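Side-chain contacts in probable oxidoreductase (Pseudomonas aeruginosa, PDB 4B7C), which is probably an NADP-dependent oxidoreductase of the medium-chain dehydrogenase/reductase family, with a Rossmann cofactor domain, whose substrate is not established: residues B[185-190]-B[199-204]; B[320-325]-B[330-335]; B[139-144]-B[219-224]. One frame throughout, in Å; residues are numbered along the deposited sequence.

Contact 1 (B[185-190]-B[199-204]); sequences EKCRFL and AIDYKN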
ATOM      1  N   GLU B 185      29.349 -10.262  -7.896  1.00 60.43           N
ATOM      2  CA  GLU B 185      30.270  -9.397  -7.141  1.00 65.69           C
ATOM      3  C   GLU B 185      29.512  -8.530  -6.140  1.00 62.99           C
ATOM      4  O   GLU B 185      29.903  -8.421  -4.976  1.00 63.79           O
ATOM      5  CB  GLU B 185      31.122  -8.507  -8.070  1.00 71.90           C
ATOM      6  CG  GLU B 185      32.175  -7.632  -7.396  1.00 75.10           C
ATOM      7  CD  GLU B 185      32.694  -8.176  -6.061  1.00 78.83           C
ATOM      8  OE1 GLU B 185      32.752  -9.390  -5.789  1.00 79.89           O
ATOM      9  OE2 GLU B 185      33.050  -7.374  -5.219  1.00 79.20           O
ATOM     10  N   LYS B 186      28.427  -7.917  -6.599  1.00 60.01           N
ATOM     11  CA  LYS B 186      27.566  -7.121  -5.714  1.00 58.44           C
ATOM     12  C   LYS B 186      27.087  -7.948  -4.528  1.00 54.31           C
ATOM     13  O   LYS B 186      27.158  -7.509  -3.382  1.00 53.53           O
ATOM     14  CB  LYS B 186      26.369  -6.553  -6.479  1.00 60.55           C
ATOM     15  CG  LYS B 186      26.711  -5.335  -7.321  1.00 62.26           C
ATOM     16  CD  LYS B 186      25.494  -4.807  -8.069  1.00 65.49           C
ATOM     17  CE  LYS B 186      25.819  -3.536  -8.840  1.00 66.80           C
ATOM     18  NZ  LYS B 186      24.610  -2.978  -9.508  1.00 63.65           N
ATOM     19  N   CYS B 187      26.610  -9.156  -4.812  1.00 55.85           N
ATOM     20  CA  CYS B 187      26.067 -10.038  -3.769  1.00 55.79           C
ATOM     21  C   CYS B 187      27.125 -10.465  -2.761  1.00 57.19           C
ATOM     22  O   CYS B 187      26.870 -10.496  -1.551  1.00 56.86           O
ATOM     23  CB  CYS B 187      25.383 -11.252  -4.390  1.00 58.00           C
ATOM     24  SG  CYS B 187      23.817 -10.812  -5.206  1.00 59.88           S
ATOM     25  N   ARG B 188      28.317 -10.780  -3.261  1.00 59.99           N
ATOM     26  CA  ARG B 188      29.461 -11.108  -2.395  1.00 61.10           C
ATOM     27  C   ARG B 188      29.795  -9.939  -1.487  1.00 55.66           C
ATOM     28  O   ARG B 188      29.973 -10.099  -0.281  1.00 49.20           O
ATOM     29  CB  ARG B 188      30.690 -11.443  -3.246  1.00 68.64           C
ATOM     30  CG  ARG B 188      31.912 -11.948  -2.475  1.00 74.19           C
ATOM     31  CD  ARG B 188      33.254 -11.541  -3.105  1.00 78.39           C
ATOM     32  NE  ARG B 188      33.529 -10.103  -3.240  1.00 83.29           N
ATOM     33  CZ  ARG B 188      34.002  -9.309  -2.275  1.00 84.07           C
ATOM     34  NH1 ARG B 188      34.228  -9.780  -1.055  1.00 82.09           N
ATOM     35  NH2 ARG B 188      34.226  -8.025  -2.531  1.00 82.88           N
ATOM     36  N   PHE B 189      29.872  -8.761  -2.090  1.00 57.48           N
ATOM     37  CA  PHE B 189      30.153  -7.522  -1.351  1.00 58.82           C
ATOM     38  C   PHE B 189      29.160  -7.299  -0.205  1.00 54.36           C
ATOM     39  O   PHE B 189      29.546  -6.992   0.924  1.00 57.09           O
ATOM     40  CB  PHE B 189      30.138  -6.331  -2.317  1.00 62.14           C
ATOM     41  CG  PHE B 189      30.334  -5.010  -1.643  1.00 67.25           C
ATOM     42  CD1 PHE B 189      31.597  -4.612  -1.209  1.00 71.12           C
ATOM     43  CD2 PHE B 189      29.259  -4.166  -1.435  1.00 69.57           C
ATOM     44  CE1 PHE B 189      31.782  -3.392  -0.580  1.00 71.71           C
ATOM     45  CE2 PHE B 189      29.438  -2.951  -0.809  1.00 70.43           C
ATOM     46  CZ  PHE B 189      30.694  -2.565  -0.376  1.00 72.07           C
ATOM     47  N   LEU B 190      27.877  -7.482  -0.497  1.00 51.36           N
ATOM     48  CA  LEU B 190      26.822  -7.314   0.511  1.00 50.20           C
ATOM     49  C   LEU B 190      27.028  -8.209   1.726  1.00 50.07           C
ATOM     50  O   LEU B 190      26.919  -7.765   2.870  1.00 47.72           O
ATOM     51  CB  LEU B 190      25.438  -7.592  -0.094  1.00 49.51           C
ATOM     52  CG  LEU B 190      24.924  -6.595  -1.135  1.00 48.58           C
ATOM     53  CD1 LEU B 190      23.602  -7.075  -1.734  1.00 45.39           C
ATOM     54  CD2 LEU B 190      24.783  -5.206  -0.531  1.00 45.55           C
ATOM     55  N   ALA B 199      22.258 -12.688   0.378  1.00 50.81           N
ATOM     56  CA  ALA B 199      22.110 -11.884  -0.825  1.00 51.11           C
ATOM     57  C   ALA B 199      21.652 -12.766  -1.956  1.00 55.68           C
ATOM     58  O   ALA B 199      22.223 -13.825  -2.184  1.00 62.08           O
ATOM     59  CB  ALA B 199      23.419 -11.215  -1.197  1.00 49.98           C
ATOM     60  N   ILE B 200      20.626 -12.325  -2.674  1.00 55.47           N
ATOM     61  CA  ILE B 200      20.085 -13.089  -3.786  1.00 55.78           C
ATOM     62  C   ILE B 200      20.440 -12.407  -5.090  1.00 57.47           C
ATOM     63  O   ILE B 200      20.095 -11.246  -5.304  1.00 57.84           O
ATOM     64  CB  ILE B 200      18.552 -13.247  -3.692  1.00 55.05           C
ATOM     65  CG1 ILE B 200      18.162 -13.992  -2.406  1.00 54.12           C
ATOM     66  CG2 ILE B 200      18.025 -13.988  -4.912  1.00 54.47           C
ATOM     67  CD1 ILE B 200      16.717 -13.788  -1.996  1.00 52.14           C
ATOM     68  N   ASP B 201      21.125 -13.145  -5.959  1.00 60.05           N
ATOM     69  CA  ASP B 201      21.509 -12.649  -7.278  1.00 62.50           C
ATOM     70  C   ASP B 201      20.397 -12.952  -8.268  1.00 65.86           C
ATOM     71  O   ASP B 201      20.372 -14.017  -8.884  1.00 68.65           O
ATOM     72  CB  ASP B 201      22.827 -13.285  -7.744  1.00 62.85           C
ATOM     73  CG  ASP B 201      23.332 -12.713  -9.064  1.00 62.40           C
ATOM     74  OD1 ASP B 201      22.637 -11.886  -9.698  1.00 61.76           O
ATOM     75  OD2 ASP B 201      24.449 -13.095  -9.474  1.00 68.96           O
ATOM     76  N   TYR B 202      19.495 -11.993  -8.450  1.00 69.08           N
ATOM     77  CA  TYR B 202      18.293 -12.214  -9.269  1.00 67.20           C
ATOM     78  C   TYR B 202      18.605 -12.422 -10.753  1.00 69.81           C
ATOM     79  O   TYR B 202      17.799 -12.988 -11.488  1.00 70.87           O
ATOM     80  CB  TYR B 202      17.268 -11.082  -9.085  1.00 63.29           C
ATOM     81  CG  TYR B 202      17.639  -9.762  -9.734  1.00 57.95           C
ATOM     82  CD1 TYR B 202      18.413  -8.830  -9.053  1.00 56.31           C
ATOM     83  CD2 TYR B 202      17.189  -9.434 -11.008  1.00 55.35           C
ATOM     84  CE1 TYR B 202      18.748  -7.618  -9.633  1.00 54.21           C
ATOM     85  CE2 TYR B 202      17.522  -8.225 -11.599  1.00 53.87           C
ATOM     86  CZ  TYR B 202      18.301  -7.322 -10.904  1.00 54.37           C
ATOM     87  OH  TYR B 202      18.636  -6.119 -11.474  1.00 52.88           O
ATOM     88  N   LYS B 203      19.774 -11.967 -11.189  1.00 74.55           N
ATOM     89  CA  LYS B 203      20.191 -12.150 -12.591  1.00 77.40           C
ATOM     90  C   LYS B 203      20.715 -13.550 -12.894  1.00 75.90           C
ATOM     91  O   LYS B 203      20.678 -13.984 -14.038  1.00 72.16           O
ATOM     92  CB  LYS B 203      21.262 -11.139 -12.984  1.00 81.87           C
ATOM     93  CG  LYS B 203      20.708  -9.772 -13.297  1.00 85.50           C
ATOM     94  CD  LYS B 203      21.732  -8.877 -13.941  1.00 87.56           C
ATOM     95  CE  LYS B 203      21.116  -7.547 -14.320  1.00 91.01           C
ATOM     96  NZ  LYS B 203      22.034  -6.682 -15.113  1.00 92.65           N
ATOM     97  N   ASN B 204      21.214 -14.233 -11.870  1.00 76.16           N
ATOM     98  CA  ASN B 204      21.831 -15.558 -12.040  1.00 77.42           C
ATOM     99  C   ASN B 204      21.109 -16.678 -11.298  1.00 75.31           C
ATOM    100  O   ASN B 204      21.528 -17.835 -11.337  1.00 78.56           O
ATOM    101  CB  ASN B 204      23.293 -15.522 -11.584  1.00 78.74           C
ATOM    102  CG  ASN B 204      24.183 -14.730 -12.512  1.00 79.51           C
ATOM    103  OD1 ASN B 204      24.069 -14.827 -13.734  1.00 80.39           O
ATOM    104  ND2 ASN B 204      25.106 -13.967 -11.934  1.00 78.46           N
TER
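Segments 185-190 and 199-204 come nearest at Cys187 and Ala199, whose CA atoms are 5.3 Å apart. The segment axes approach to 7.9 Å and run almost exactly antiparallel, at 178°, as expected for the helix and returning strand of a beta-alpha-beta crossover; strand 176-181 is the first strand of this unit. The Ala199 methyl lies against the Cys187 backbone and side chain, its CB 3.5 Å from Cys187 O and 3.7 Å from Cys187 CB. From further along the helix, Leu190 CD1 makes a looser touch on the same methyl. The Cys187 thiol sits beside its own backbone N (chi1 -71°) and reaches along the strand, bringing SG to 3.6 Å from Asp201 CA. Asp201 itself turns its carboxylate to other partners. Asp201 OD1 accepts a hydrogen bond from the backbone N of Gly183, and Asp201 OD2 accepts one from Asn204 ND2 at 2.7 Å, a donor lying above the carboxylate plane. Elsewhere on the helix, Arg188 grips Glu185 side-on within its guanidinium plane, with NE to OE1 at 2.8 Å and NH2 to OE2 at 3.0 Å, while NH1 bridges to Glu192. No hydrogen bond crosses between the two segments, so methyl, thiol and backbone surfaces make up this joint, while the Asp201 carboxylate gives segment 199-204 a separate polar tie to Gly183, ahead of the helix.

Contact 2 (B[320-325]-B[330-335]); sequences LLKLFS and GKLVLK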
ATOM      1  N   LEU B 320      26.476   9.852 -16.073  1.00 43.25           N
ATOM      2  CA  LEU B 320      25.075   9.578 -15.729  1.00 45.41           C
ATOM      3  C   LEU B 320      24.571   8.201 -16.200  1.00 47.86           C
ATOM      4  O   LEU B 320      23.809   7.547 -15.489  1.00 43.81           O
ATOM      5  CB  LEU B 320      24.159  10.677 -16.287  1.00 46.71           C
ATOM      6  CG  LEU B 320      22.699  10.627 -15.789  1.00 49.45           C
ATOM      7  CD1 LEU B 320      22.607  10.633 -14.266  1.00 52.39           C
ATOM      8  CD2 LEU B 320      21.829  11.740 -16.351  1.00 50.39           C
ATOM      9  N   LEU B 321      24.989   7.783 -17.397  1.00 49.56           N
ATOM     10  CA  LEU B 321      24.608   6.471 -17.958  1.00 47.88           C
ATOM     11  C   LEU B 321      25.128   5.308 -17.140  1.00 48.16           C
ATOM     12  O   LEU B 321      24.463   4.273 -17.044  1.00 49.87           O
ATOM     13  CB  LEU B 321      25.098   6.316 -19.394  1.00 48.86           C
ATOM     14  CG  LEU B 321      24.374   7.273 -20.348  1.00 51.29           C
ATOM     15  CD1 LEU B 321      24.702   6.994 -21.804  1.00 55.28           C
ATOM     16  CD2 LEU B 321      22.864   7.252 -20.141  1.00 51.26           C
ATOM     17  N   LYS B 322      26.289   5.501 -16.515  1.00 48.36           N
ATOM     18  CA  LYS B 322      26.907   4.488 -15.661  1.00 52.45           C
ATOM     19  C   LYS B 322      25.995   4.094 -14.510  1.00 50.57           C
ATOM     20  O   LYS B 322      26.110   3.002 -13.940  1.00 53.44           O
ATOM     21  CB  LYS B 322      28.243   5.024 -15.126  1.00 55.69           C
ATOM     22  CG  LYS B 322      29.031   4.094 -14.222  1.00 59.69           C
ATOM     23  CD  LYS B 322      30.356   4.724 -13.785  1.00 62.31           C
ATOM     24  CE  LYS B 322      31.252   3.749 -13.037  1.00 63.67           C
ATOM     25  NZ  LYS B 322      32.447   4.469 -12.490  1.00 64.96           N
ATOM     26  N   LEU B 323      25.100   5.008 -14.154  1.00 52.70           N
ATOM     27  CA  LEU B 323      24.128   4.792 -13.097  1.00 54.69           C
ATOM     28  C   LEU B 323      23.153   3.667 -13.451  1.00 54.56           C
ATOM     29  O   LEU B 323      22.702   2.925 -12.577  1.00 53.50           O
ATOM     30  CB  LEU B 323      23.355   6.089 -12.858  1.00 56.50           C
ATOM     31  CG  LEU B 323      23.000   6.429 -11.407  1.00 56.16           C
ATOM     32  CD1 LEU B 323      24.043   5.976 -10.398  1.00 52.67           C
ATOM     33  CD2 LEU B 323      22.778   7.930 -11.291  1.00 55.14           C
ATOM     34  N   PHE B 324      22.850   3.531 -14.736  1.00 59.37           N
ATOM     35  CA  PHE B 324      21.893   2.518 -15.200  1.00 63.17           C
ATOM     36  C   PHE B 324      22.523   1.309 -15.868  1.00 66.15           C
ATOM     37  O   PHE B 324      21.848   0.581 -16.593  1.00 70.21           O
ATOM     38  CB  PHE B 324      20.891   3.124 -16.164  1.00 61.96           C
ATOM     39  CG  PHE B 324      20.199   4.345 -15.637  1.00 61.80           C
ATOM     40  CD1 PHE B 324      19.192   4.241 -14.680  1.00 63.79           C
ATOM     41  CD2 PHE B 324      20.544   5.597 -16.105  1.00 60.44           C
ATOM     42  CE1 PHE B 324      18.552   5.375 -14.204  1.00 63.62           C
ATOM     43  CE2 PHE B 324      19.910   6.732 -15.635  1.00 59.99           C
ATOM     44  CZ  PHE B 324      18.916   6.623 -14.678  1.00 62.07           C
ATOM     45  N   SER B 325      23.799   1.077 -15.599  1.00 67.51           N
ATOM     46  CA  SER B 325      24.527  -0.001 -16.223  1.00 68.25           C
ATOM     47  C   SER B 325      24.815  -1.129 -15.227  1.00 70.30           C
ATOM     48  O   SER B 325      25.398  -2.136 -15.608  1.00 71.60           O
ATOM     49  CB  SER B 325      25.785   0.579 -16.865  1.00 68.90           C
ATOM     50  OG  SER B 325      26.861   0.759 -16.001  1.00 71.03           O
ATOM     51  N   GLY B 330      29.159   1.637  -5.741  1.00 71.27           N
ATOM     52  CA  GLY B 330      28.873   2.542  -4.664  1.00 67.26           C
ATOM     53  C   GLY B 330      28.267   3.835  -5.163  1.00 61.48           C
ATOM     54  O   GLY B 330      28.111   4.033  -6.371  1.00 60.20           O
ATOM     55  N   LYS B 331      27.961   4.722  -4.221  1.00 50.13           N
ATOM     56  CA  LYS B 331      27.257   5.968  -4.512  1.00 43.93           C
ATOM     57  C   LYS B 331      28.022   6.810  -5.522  1.00 40.81           C
ATOM     58  O   LYS B 331      29.181   7.154  -5.314  1.00 38.96           O
ATOM     59  CB  LYS B 331      27.024   6.755  -3.222  1.00 41.39           C
ATOM     60  CG  LYS B 331      26.740   8.240  -3.431  1.00 40.05           C
ATOM     61  CD  LYS B 331      25.339   8.460  -3.911  1.00 42.39           C
ATOM     62  CE  LYS B 331      25.109   9.876  -4.359  1.00 41.50           C
ATOM     63  NZ  LYS B 331      24.500   9.878  -5.708  1.00 40.11           N
ATOM     64  N   LEU B 332      27.366   7.118  -6.635  1.00 38.79           N
ATOM     65  CA  LEU B 332      28.026   7.813  -7.733  1.00 39.13           C
ATOM     66  C   LEU B 332      28.104   9.307  -7.456  1.00 36.80           C
ATOM     67  O   LEU B 332      27.084   9.993  -7.301  1.00 32.17           O
ATOM     68  CB  LEU B 332      27.319   7.550  -9.070  1.00 40.24           C
ATOM     69  CG  LEU B 332      28.066   7.995 -10.324  1.00 40.90           C
ATOM     70  CD1 LEU B 332      29.483   7.451 -10.397  1.00 43.09           C
ATOM     71  CD2 LEU B 332      27.268   7.506 -11.528  1.00 41.37           C
ATOM     72  N   VAL B 333      29.334   9.807  -7.467  1.00 35.03           N
ATOM     73  CA  VAL B 333      29.611  11.221  -7.205  1.00 33.82           C
ATOM     74  C   VAL B 333      30.479  11.824  -8.294  1.00 33.90           C
ATOM     75  O   VAL B 333      31.483  11.224  -8.704  1.00 38.30           O
ATOM     76  CB  VAL B 333      30.326  11.408  -5.857  1.00 33.03           C
ATOM     77  CG1 VAL B 333      30.782  12.857  -5.698  1.00 32.69           C
ATOM     78  CG2 VAL B 333      29.390  11.002  -4.727  1.00 31.03           C
ATOM     79  N   LEU B 334      30.071  12.988  -8.779  1.00 32.81           N
ATOM     80  CA  LEU B 334      30.815  13.702  -9.816  1.00 34.91           C
ATOM     81  C   LEU B 334      31.593  14.856  -9.196  1.00 37.20           C
ATOM     82  O   LEU B 334      30.999  15.794  -8.667  1.00 36.06           O
ATOM     83  CB  LEU B 334      29.878  14.229 -10.911  1.00 34.67           C
ATOM     84  CG  LEU B 334      30.532  14.862 -12.146  1.00 37.30           C
ATOM     85  CD1 LEU B 334      31.272  13.795 -12.951  1.00 38.50           C
ATOM     86  CD2 LEU B 334      29.523  15.566 -13.040  1.00 37.15           C
ATOM     87  N   LYS B 335      32.920  14.768  -9.247  1.00 37.62           N
ATOM     88  CA  LYS B 335      33.774  15.857  -8.780  1.00 39.18           C
ATOM     89  C   LYS B 335      33.813  16.919  -9.853  1.00 39.54           C
ATOM     90  O   LYS B 335      34.181  16.641 -10.991  1.00 41.05           O
ATOM     91  CB  LYS B 335      35.195  15.388  -8.465  1.00 41.40           C
ATOM     92  CG  LYS B 335      36.052  16.462  -7.801  1.00 41.45           C
ATOM     93  CD  LYS B 335      37.500  16.022  -7.644  1.00 43.95           C
ATOM     94  CE  LYS B 335      38.243  16.875  -6.624  1.00 46.84           C
ATOM     95  NZ  LYS B 335      38.313  18.311  -7.015  1.00 48.87           N
TER
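Leu332 projects from strand 331-335 toward segment 320-325, where it meets Lys322 and Leu323. Ahead of these two, Leu320 packs on Met54 and Met58, which places the segment against helix 53-58. Lys322 is fully extended and passes Leu332 with its aliphatic part, CD lying 4.4 Å from Leu332 CD1, a marginal touch. Its NZ continues to a salt bridge with Asp308. That aspartate stands on strand 307-311, the parallel neighbour of strand 331-335, and helix 316-321 connects the two strands as a beta-alpha-beta unit. On its other edge strand 331-335 pairs antiparallel with strand 41-49, which sets the unit into the mixed sheet. Leu323 supplies the closer contact: its CD1 comes to 3.7 Å from Leu332 CD2 and 3.9 Å from Leu332 CB, the two side chains running obliquely past one another. Leu332 holds its CG anti to the backbone N (chi1 -168°), which places CD2 against this methyl, and it also touches Asp308 and Val310 on the neighbouring strand. On the strand, Lys331 folds its amine back so that NZ donates to Leu332 O at 3.0 Å, tilted 30° from the carbonyl plane; the same NZ forms a salt bridge with Asp51 and a hydrogen bond with Ser49.

Contact 3 (B[139-144]-B[219-224]); sequences FALLDV and IDVFFD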
ATOM      1  N   PHE B 139      15.535   7.244   7.460  1.00 27.46           N
ATOM      2  CA  PHE B 139      14.149   7.589   7.794  1.00 28.79           C
ATOM      3  C   PHE B 139      13.131   6.608   7.200  1.00 28.54           C
ATOM      4  O   PHE B 139      12.177   6.232   7.867  1.00 30.46           O
ATOM      5  CB  PHE B 139      13.834   9.044   7.439  1.00 29.25           C
ATOM      6  CG  PHE B 139      14.534  10.023   8.331  1.00 28.87           C
ATOM      7  CD1 PHE B 139      14.180  10.125   9.659  1.00 29.63           C
ATOM      8  CD2 PHE B 139      15.574  10.796   7.856  1.00 29.86           C
ATOM      9  CE1 PHE B 139      14.848  10.995  10.504  1.00 30.11           C
ATOM     10  CE2 PHE B 139      16.254  11.664   8.697  1.00 31.11           C
ATOM     11  CZ  PHE B 139      15.890  11.764  10.019  1.00 29.79           C
ATOM     12  N   ALA B 140      13.357   6.178   5.973  1.00 29.34           N
ATOM     13  CA  ALA B 140      12.456   5.215   5.321  1.00 29.89           C
ATOM     14  C   ALA B 140      12.403   3.904   6.097  1.00 31.55           C
ATOM     15  O   ALA B 140      11.323   3.404   6.421  1.00 28.12           O
ATOM     16  CB  ALA B 140      12.867   4.984   3.885  1.00 28.57           C
ATOM     17  N   LEU B 141      13.571   3.370   6.451  1.00 32.43           N
ATOM     18  CA  LEU B 141      13.616   2.113   7.201  1.00 33.06           C
ATOM     19  C   LEU B 141      13.028   2.264   8.583  1.00 33.36           C
ATOM     20  O   LEU B 141      12.133   1.525   8.966  1.00 35.87           O
ATOM     21  CB  LEU B 141      15.051   1.564   7.323  1.00 34.21           C
ATOM     22  CG  LEU B 141      15.153   0.241   8.102  1.00 34.51           C
ATOM     23  CD1 LEU B 141      14.461  -0.872   7.317  1.00 33.08           C
ATOM     24  CD2 LEU B 141      16.601  -0.147   8.403  1.00 35.89           C
ATOM     25  N   LEU B 142      13.534   3.226   9.335  1.00 33.46           N
ATOM     26  CA  LEU B 142      13.199   3.336  10.754  1.00 32.70           C
ATOM     27  C   LEU B 142      11.821   3.935  11.040  1.00 32.53           C
ATOM     28  O   LEU B 142      11.121   3.486  11.950  1.00 32.52           O
ATOM     29  CB  LEU B 142      14.274   4.132  11.501  1.00 33.48           C
ATOM     30  CG  LEU B 142      15.694   3.542  11.448  1.00 35.37           C
ATOM     31  CD1 LEU B 142      16.682   4.457  12.171  1.00 32.59           C
ATOM     32  CD2 LEU B 142      15.723   2.128  12.015  1.00 35.24           C
ATOM     33  N   ASP B 143      11.435   4.954  10.283  1.00 33.16           N
ATOM     34  CA  ASP B 143      10.140   5.608  10.528  1.00 34.38           C
ATOM     35  C   ASP B 143       8.968   4.905   9.825  1.00 33.79           C
ATOM     36  O   ASP B 143       7.887   4.813  10.378  1.00 34.02           O
ATOM     37  CB  ASP B 143      10.172   7.083  10.134  1.00 35.16           C
ATOM     38  CG  ASP B 143       8.942   7.830  10.623  1.00 34.95           C
ATOM     39  OD1 ASP B 143       8.773   7.937  11.857  1.00 35.43           O
ATOM     40  OD2 ASP B 143       8.152   8.286   9.766  1.00 33.90           O
ATOM     41  N   VAL B 144       9.198   4.390   8.623  1.00 34.05           N
ATOM     42  CA  VAL B 144       8.134   3.732   7.852  1.00 34.03           C
ATOM     43  C   VAL B 144       8.182   2.195   7.970  1.00 35.35           C
ATOM     44  O   VAL B 144       7.166   1.541   8.230  1.00 37.08           O
ATOM     45  CB  VAL B 144       8.187   4.164   6.376  1.00 33.08           C
ATOM     46  CG1 VAL B 144       6.996   3.615   5.598  1.00 31.18           C
ATOM     47  CG2 VAL B 144       8.258   5.683   6.283  1.00 32.15           C
ATOM     48  N   ILE B 219       8.803 -12.426   4.945  1.00 48.18           N
ATOM     49  CA  ILE B 219       9.429 -11.094   4.893  1.00 44.67           C
ATOM     50  C   ILE B 219       8.608 -10.064   5.695  1.00 44.05           C
ATOM     51  O   ILE B 219       7.453  -9.804   5.388  1.00 42.63           O
ATOM     52  CB  ILE B 219       9.596 -10.615   3.439  1.00 43.17           C
ATOM     53  CG1 ILE B 219      10.417 -11.629   2.632  1.00 39.73           C
ATOM     54  CG2 ILE B 219      10.257  -9.237   3.385  1.00 39.20           C
ATOM     55  CD1 ILE B 219      10.402 -11.344   1.151  1.00 38.48           C
ATOM     56  N   ASP B 220       9.212  -9.517   6.745  1.00 43.60           N
ATOM     57  CA  ASP B 220       8.546  -8.552   7.638  1.00 42.67           C
ATOM     58  C   ASP B 220       8.629  -7.121   7.134  1.00 42.74           C
ATOM     59  O   ASP B 220       7.697  -6.338   7.305  1.00 41.01           O
ATOM     60  CB  ASP B 220       9.163  -8.599   9.028  1.00 43.56           C
ATOM     61  CG  ASP B 220       8.950  -9.935   9.707  1.00 47.91           C
ATOM     62  OD1 ASP B 220       7.776 -10.279   9.956  1.00 44.18           O
ATOM     63  OD2 ASP B 220       9.957 -10.635   9.976  1.00 43.55           O
ATOM     64  N   VAL B 221       9.779  -6.769   6.572  1.00 40.79           N
ATOM     65  CA  VAL B 221       9.973  -5.442   5.983  1.00 34.94           C
ATOM     66  C   VAL B 221      10.603  -5.589   4.627  1.00 34.75           C
ATOM     67  O   VAL B 221      11.627  -6.268   4.478  1.00 38.18           O
ATOM     68  CB  VAL B 221      10.865  -4.526   6.837  1.00 35.05           C
ATOM     69  CG1 VAL B 221      11.085  -3.198   6.120  1.00 34.56           C
ATOM     70  CG2 VAL B 221      10.260  -4.314   8.210  1.00 32.39           C
ATOM     71  N   PHE B 222       9.980  -4.978   3.634  1.00 32.54           N
ATOM     72  CA  PHE B 222      10.575  -4.863   2.316  1.00 32.62           C
ATOM     73  C   PHE B 222      10.882  -3.400   2.021  1.00 35.50           C
ATOM     74  O   PHE B 222       9.987  -2.544   1.943  1.00 34.16           O
ATOM     75  CB  PHE B 222       9.690  -5.467   1.225  1.00 31.82           C
ATOM     76  CG  PHE B 222      10.266  -5.359  -0.160  1.00 31.68           C
ATOM     77  CD1 PHE B 222      11.606  -5.658  -0.404  1.00 34.38           C
ATOM     78  CD2 PHE B 222       9.484  -4.970  -1.229  1.00 31.89           C
ATOM     79  CE1 PHE B 222      12.134  -5.562  -1.673  1.00 31.48           C
ATOM     80  CE2 PHE B 222      10.006  -4.876  -2.505  1.00 31.46           C
ATOM     81  CZ  PHE B 222      11.336  -5.164  -2.727  1.00 34.09           C
ATOM     82  N   PHE B 223      12.171  -3.130   1.859  1.00 36.65           N
ATOM     83  CA  PHE B 223      12.677  -1.814   1.486  1.00 34.49           C
ATOM     84  C   PHE B 223      12.860  -1.829  -0.010  1.00 34.74           C
ATOM     85  O   PHE B 223      13.805  -2.444  -0.524  1.00 36.69           O
ATOM     86  CB  PHE B 223      14.012  -1.532   2.214  1.00 34.15           C
ATOM     87  CG  PHE B 223      14.449  -0.085   2.187  1.00 32.12           C
ATOM     88  CD1 PHE B 223      14.797   0.538   1.008  1.00 31.76           C
ATOM     89  CD2 PHE B 223      14.549   0.643   3.364  1.00 32.11           C
ATOM     90  CE1 PHE B 223      15.204   1.863   0.996  1.00 31.81           C
ATOM     91  CE2 PHE B 223      14.960   1.966   3.355  1.00 30.06           C
ATOM     92  CZ  PHE B 223      15.268   2.580   2.174  1.00 30.55           C
ATOM     93  N   ASP B 224      11.992  -1.114  -0.720  1.00 34.67           N
ATOM     94  CA  ASP B 224      11.965  -1.161  -2.189  1.00 34.75           C
ATOM     95  C   ASP B 224      12.530   0.076  -2.870  1.00 34.99           C
ATOM     96  O   ASP B 224      12.005   1.188  -2.732  1.00 37.43           O
ATOM     97  CB  ASP B 224      10.543  -1.416  -2.715  1.00 36.22           C
ATOM     98  CG  ASP B 224      10.526  -1.785  -4.199  1.00 38.69           C
ATOM     99  OD1 ASP B 224      11.576  -2.192  -4.753  1.00 42.35           O
ATOM    100  OD2 ASP B 224       9.453  -1.704  -4.824  1.00 40.60           O
TER
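The Phe223 ring meets Ala140 and Leu141 of helix 132-145 through their backbone and first side-chain atoms. Leu141 stands at the ring edge: its N lies near the ring plane, 3.7 Å from Phe223 CE2, and its CB lies in that plane, 4.0 Å from the same carbon. Ala140 comes in obliquely, its CB 3.7 Å from Phe223 CE2 and 3.8 Å from Phe223 CZ, so one corner of the ring fits against two successive helix residues. The ring reaches them because Phe223 carries CG anti to its backbone N (chi1 -165°), extending it out from the strand. Strand 221-224 lies in the parallel six-stranded sheet of the Rossmann fold, beside strand 152-155. Segment 139-144 runs roughly antiparallel to strand 221-224, at 148°, with the axes 9.7 Å apart, and helix 161-172 lines the same layer: Phe223 also touches Val162 and Ala166, and Leu141 touches Ile169 and Ala170. Leu141 likewise sends CG anti to its N, and its branch passes along the strand until CD1 lies 4.3 Å from Val221 CG1, a loose apolar touch two residues before Phe223. Between these two strand residues, Phe222 points away from helix 132-145 and packs on Leu231 and Val234 of helix 228-235, which covers the other side of the strand.

How the contacts relate
Contacts 1 and 3 both belong to the Rossmann sheet, contact 1 at one edge strand, 198-201, and contact 3 at strand 221-224; their centres are 20 Å apart and their nearest atoms about 7 Å. Contact 2 lies on the mixed sheet, its centre 19 Å from that of contact 1, with nearest atoms about 6 Å apart. Phe329, just before 330-335, touches Glu185 and Lys186, and Arg306, hydrogen-bonded through the backbone to Lys331, makes a cation-pi contact with Phe189. Contacts 2 and 3 lie on opposite sides of the chain's centre, 25 Å between centres. NADP would probably bind across the C-terminal ends of the Rossmann strands, as in related reductases.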